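Local coordinates for protein host Factor for Q beta (Staphylococcus aureus, PDB 1KQ1) that forms a hexameric ring of Sm-like subunits that binds RNA and acts as a pleiotropic regulator of translation, at residues 20-25 with 61-66. Sequence-based numbering, arbitrary orientation.
Sequences TEVTVF and STYTVE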
ATOM      1  N   THR C  20     -19.613  14.169 -15.286  1.00 14.72           N
ATOM      2  CA  THR C  20     -19.083  13.307 -16.290  1.00 19.04           C
ATOM      3  C   THR C  20     -18.895  11.868 -15.800  1.00 18.67           C
ATOM      4  O   THR C  20     -18.594  11.593 -14.636  1.00 18.01           O
ATOM      5  CB  THR C  20     -17.829  13.940 -17.019  1.00 34.78           C
ATOM      6  OG1 THR C  20     -16.705  13.065 -16.974  1.00 30.95           O
ATOM      7  CG2 THR C  20     -17.492  15.314 -16.462  1.00 13.00           C
ATOM      8  N   GLU C  21     -19.214  10.940 -16.686  1.00 23.15           N
ATOM      9  CA  GLU C  21     -19.074   9.534 -16.360  1.00 18.29           C
ATOM     10  C   GLU C  21     -17.571   9.241 -16.347  1.00 18.57           C
ATOM     11  O   GLU C  21     -16.906   9.306 -17.364  1.00 18.50           O
ATOM     12  CB  GLU C  21     -19.768   8.720 -17.457  1.00 22.38           C
ATOM     13  CG  GLU C  21     -19.851   7.232 -17.179  1.00 38.93           C
ATOM     14  CD  GLU C  21     -20.963   6.863 -16.224  1.00 48.07           C
ATOM     15  OE1 GLU C  21     -21.643   7.776 -15.709  1.00 52.66           O
ATOM     16  OE2 GLU C  21     -21.163   5.651 -15.989  1.00 56.53           O
ATOM     17  N   VAL C  22     -17.031   8.923 -15.175  1.00 15.38           N
ATOM     18  CA  VAL C  22     -15.619   8.653 -15.023  1.00 15.52           C
ATOM     19  C   VAL C  22     -15.418   7.172 -14.667  1.00 13.58           C
ATOM     20  O   VAL C  22     -16.279   6.572 -14.041  1.00 16.85           O
ATOM     21  CB  VAL C  22     -15.076   9.503 -13.834  1.00 18.27           C
ATOM     22  CG1 VAL C  22     -13.639   9.123 -13.476  1.00 30.32           C
ATOM     23  CG2 VAL C  22     -15.188  11.003 -14.184  1.00 22.25           C
ATOM     24  N   THR C  23     -14.279   6.650 -15.092  1.00 11.01           N
ATOM     25  CA  THR C  23     -13.873   5.285 -14.765  1.00 11.96           C
ATOM     26  C   THR C  23     -12.739   5.432 -13.726  1.00 10.64           C
ATOM     27  O   THR C  23     -11.734   6.131 -13.949  1.00 11.67           O
ATOM     28  CB  THR C  23     -13.324   4.542 -15.972  1.00 14.67           C
ATOM     29  OG1 THR C  23     -14.394   4.384 -16.938  1.00 21.27           O
ATOM     30  CG2 THR C  23     -12.842   3.125 -15.575  1.00 23.34           C
ATOM     31  N   VAL C  24     -12.939   4.786 -12.597  1.00  8.45           N
ATOM     32  CA  VAL C  24     -11.956   4.797 -11.514  1.00  8.73           C
ATOM     33  C   VAL C  24     -11.257   3.432 -11.509  1.00  8.99           C
ATOM     34  O   VAL C  24     -11.951   2.372 -11.419  1.00 12.91           O
ATOM     35  CB  VAL C  24     -12.666   4.975 -10.173  1.00 10.05           C
ATOM     36  CG1 VAL C  24     -11.655   4.861  -8.986  1.00 12.99           C
ATOM     37  CG2 VAL C  24     -13.359   6.328 -10.115  1.00 11.65           C
ATOM     38  N   PHE C  25      -9.934   3.427 -11.657  1.00  7.91           N
ATOM     39  CA  PHE C  25      -9.184   2.185 -11.556  1.00  7.47           C
ATOM     40  C   PHE C  25      -8.603   2.130 -10.184  1.00  8.72           C
ATOM     41  O   PHE C  25      -8.132   3.141  -9.650  1.00  9.63           O
ATOM     42  CB  PHE C  25      -8.058   2.118 -12.584  1.00  9.79           C
ATOM     43  CG  PHE C  25      -8.543   1.840 -13.957  1.00 14.14           C
ATOM     44  CD1 PHE C  25      -8.465   0.565 -14.473  1.00 16.03           C
ATOM     45  CD2 PHE C  25      -9.062   2.869 -14.716  1.00 15.37           C
ATOM     46  CE1 PHE C  25      -8.907   0.305 -15.778  1.00 25.37           C
ATOM     47  CE2 PHE C  25      -9.511   2.625 -16.025  1.00 25.08           C
ATOM     48  CZ  PHE C  25      -9.424   1.333 -16.544  1.00 22.90           C
ATOM     49  N   SER C  61      -6.018   4.205  -8.228  1.00  5.30           N
ATOM     50  CA  SER C  61      -4.817   4.326  -9.060  1.00  5.07           C
ATOM     51  C   SER C  61      -4.986   5.436 -10.080  1.00  9.57           C
ATOM     52  O   SER C  61      -4.127   6.350 -10.182  1.00  9.04           O
ATOM     53  CB  SER C  61      -4.611   3.010  -9.799  1.00 11.07           C
ATOM     54  OG  SER C  61      -3.574   3.229 -10.721  1.00 17.40           O
ATOM     55  N   THR C  62      -6.094   5.387 -10.817  1.00  8.05           N
ATOM     56  CA  THR C  62      -6.282   6.327 -11.929  1.00  8.68           C
ATOM     57  C   THR C  62      -7.708   6.711 -12.171  1.00  8.33           C
ATOM     58  O   THR C  62      -8.604   5.931 -11.915  1.00 10.93           O
ATOM     59  CB  THR C  62      -5.831   5.597 -13.240  1.00 12.81           C
ATOM     60  OG1 THR C  62      -4.517   5.069 -13.076  1.00 17.65           O
ATOM     61  CG2 THR C  62      -5.824   6.524 -14.484  1.00 15.17           C
ATOM     62  N   TYR C  63      -7.932   7.911 -12.718  1.00  8.10           N
ATOM     63  CA  TYR C  63      -9.260   8.299 -13.224  1.00 10.33           C
ATOM     64  C   TYR C  63      -9.131   8.461 -14.731  1.00 10.73           C
ATOM     65  O   TYR C  63      -8.130   9.027 -15.208  1.00 11.24           O
ATOM     66  CB  TYR C  63      -9.728   9.658 -12.712  1.00 10.50           C
ATOM     67  CG  TYR C  63      -9.771   9.826 -11.237  1.00 10.09           C
ATOM     68  CD1 TYR C  63     -10.920   9.538 -10.504  1.00 15.24           C
ATOM     69  CD2 TYR C  63      -8.649  10.303 -10.575  1.00 12.98           C
ATOM     70  CE1 TYR C  63     -10.925   9.762  -9.083  1.00 14.43           C
ATOM     71  CE2 TYR C  63      -8.642  10.506  -9.193  1.00 16.69           C
ATOM     72  CZ  TYR C  63      -9.777  10.239  -8.478  1.00 13.51           C
ATOM     73  OH  TYR C  63      -9.759  10.460  -7.126  1.00 13.20           O
ATOM     74  N   THR C  64     -10.150   8.013 -15.483  1.00 10.72           N
ATOM     75  CA  THR C  64     -10.133   8.211 -16.956  1.00 16.59           C
ATOM     76  C   THR C  64     -11.559   8.582 -17.365  1.00 18.27           C
ATOM     77  O   THR C  64     -12.486   8.228 -16.686  1.00 18.39           O
ATOM     78  CB  THR C  64      -9.771   6.919 -17.731  1.00 26.13           C
ATOM     79  OG1 THR C  64     -10.836   5.966 -17.586  1.00 32.55           O
ATOM     80  CG2 THR C  64      -8.483   6.319 -17.244  1.00 31.01           C
ATOM     81  N   VAL C  65     -11.760   9.295 -18.499  1.00 22.84           N
ATOM     82  CA  VAL C  65     -13.112   9.657 -18.909  1.00 37.15           C
ATOM     83  C   VAL C  65     -13.484   8.990 -20.230  1.00 44.04           C
ATOM     84  O   VAL C  65     -12.685   8.343 -20.886  1.00 47.86           O
ATOM     85  CB  VAL C  65     -13.268  11.182 -19.054  1.00 40.37           C
ATOM     86  CG1 VAL C  65     -14.646  11.528 -19.599  1.00 20.00           C
ATOM     87  CG2 VAL C  65     -13.102  11.864 -17.704  1.00 51.77           C
ATOM     88  N   GLU C  66     -14.765   9.170 -20.630  1.00 55.41           N
ATOM     89  CA  GLU C  66     -15.332   8.620 -21.870  1.00 56.25           C
ATOM     90  C   GLU C  66     -15.828   7.197 -21.652  1.00 57.82           C
ATOM     91  O   GLU C  66     -15.273   6.274 -22.282  1.00 56.43           O
ATOM     92  CB  GLU C  66     -14.295   8.636 -22.997  1.00 57.88           C
ATOM     93  CG  GLU C  66     -13.665   9.995 -23.240  1.00 60.49           C
ATOM     94  CD  GLU C  66     -12.270   9.876 -23.803  1.00 64.14           C
ATOM     95  OE1 GLU C  66     -12.126   9.294 -24.901  1.00 65.69           O
ATOM     96  OE2 GLU C  66     -11.322  10.356 -23.144  1.00 58.99           O
TER
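The Phe25 ring leans back along its strand so that its edge meets Thr64, two residues beyond its own partner Thr62, on the same face of the sheet. With CG anti to the carbonyl carbon (chi1 -75°), its CE2 corner reaches Thr64, whose OG1 lies at the ring edge in plane, 3.9 Å from Phe25 CE2, with Thr64 CG2 beside it. Thr64 OG1 occupies the crowded position between its backbone N and carbonyl carbon (chi1 68°), which also presses it against Thr23 CB at 3.3 Å; the two threonine side chains run side by side. On the other face, Val22 wedges between Tyr63 and Val65: its CG1, anti to the backbone N, meets Tyr63 CB at 4.0 Å and the ring edge at CD1, while CG2 touches Val65 CG2. Val24 CG2 lies alongside Tyr63 CD1, 4.1 Å away.

Between the two faces the strands run antiparallel. Thr23 and Thr64 form a hydrogen-bonded pair, the bond from Thr23 N to Thr64 O being 2.9 Å long and almost straight (178°); Phe25 and Thr62 form the next such pair. At that end a classic beta bulge sets Ser61 and Thr62 together opposite Phe25, so Phe25 O accepts two N-H groups: Ser61 N at 2.8 Å in the carbonyl plane, and Thr62 N at 3.2 Å from above it.

This pairing of the first and last strands is characteristic of the Sm fold. Strand 31-39 flanks 21-26 on its other side, through backbone bonds of Val22 with Gly34 and Val24 with Met32. Strand 60-65 continues the sheet into a second subunit, and Tyr63 OH is hydrogen-bonded to Tyr56 OH of that subunit, while within the chain helix 7-17 packs Leu12 and Phe15 onto the Val22, Tyr63 and Val65 face.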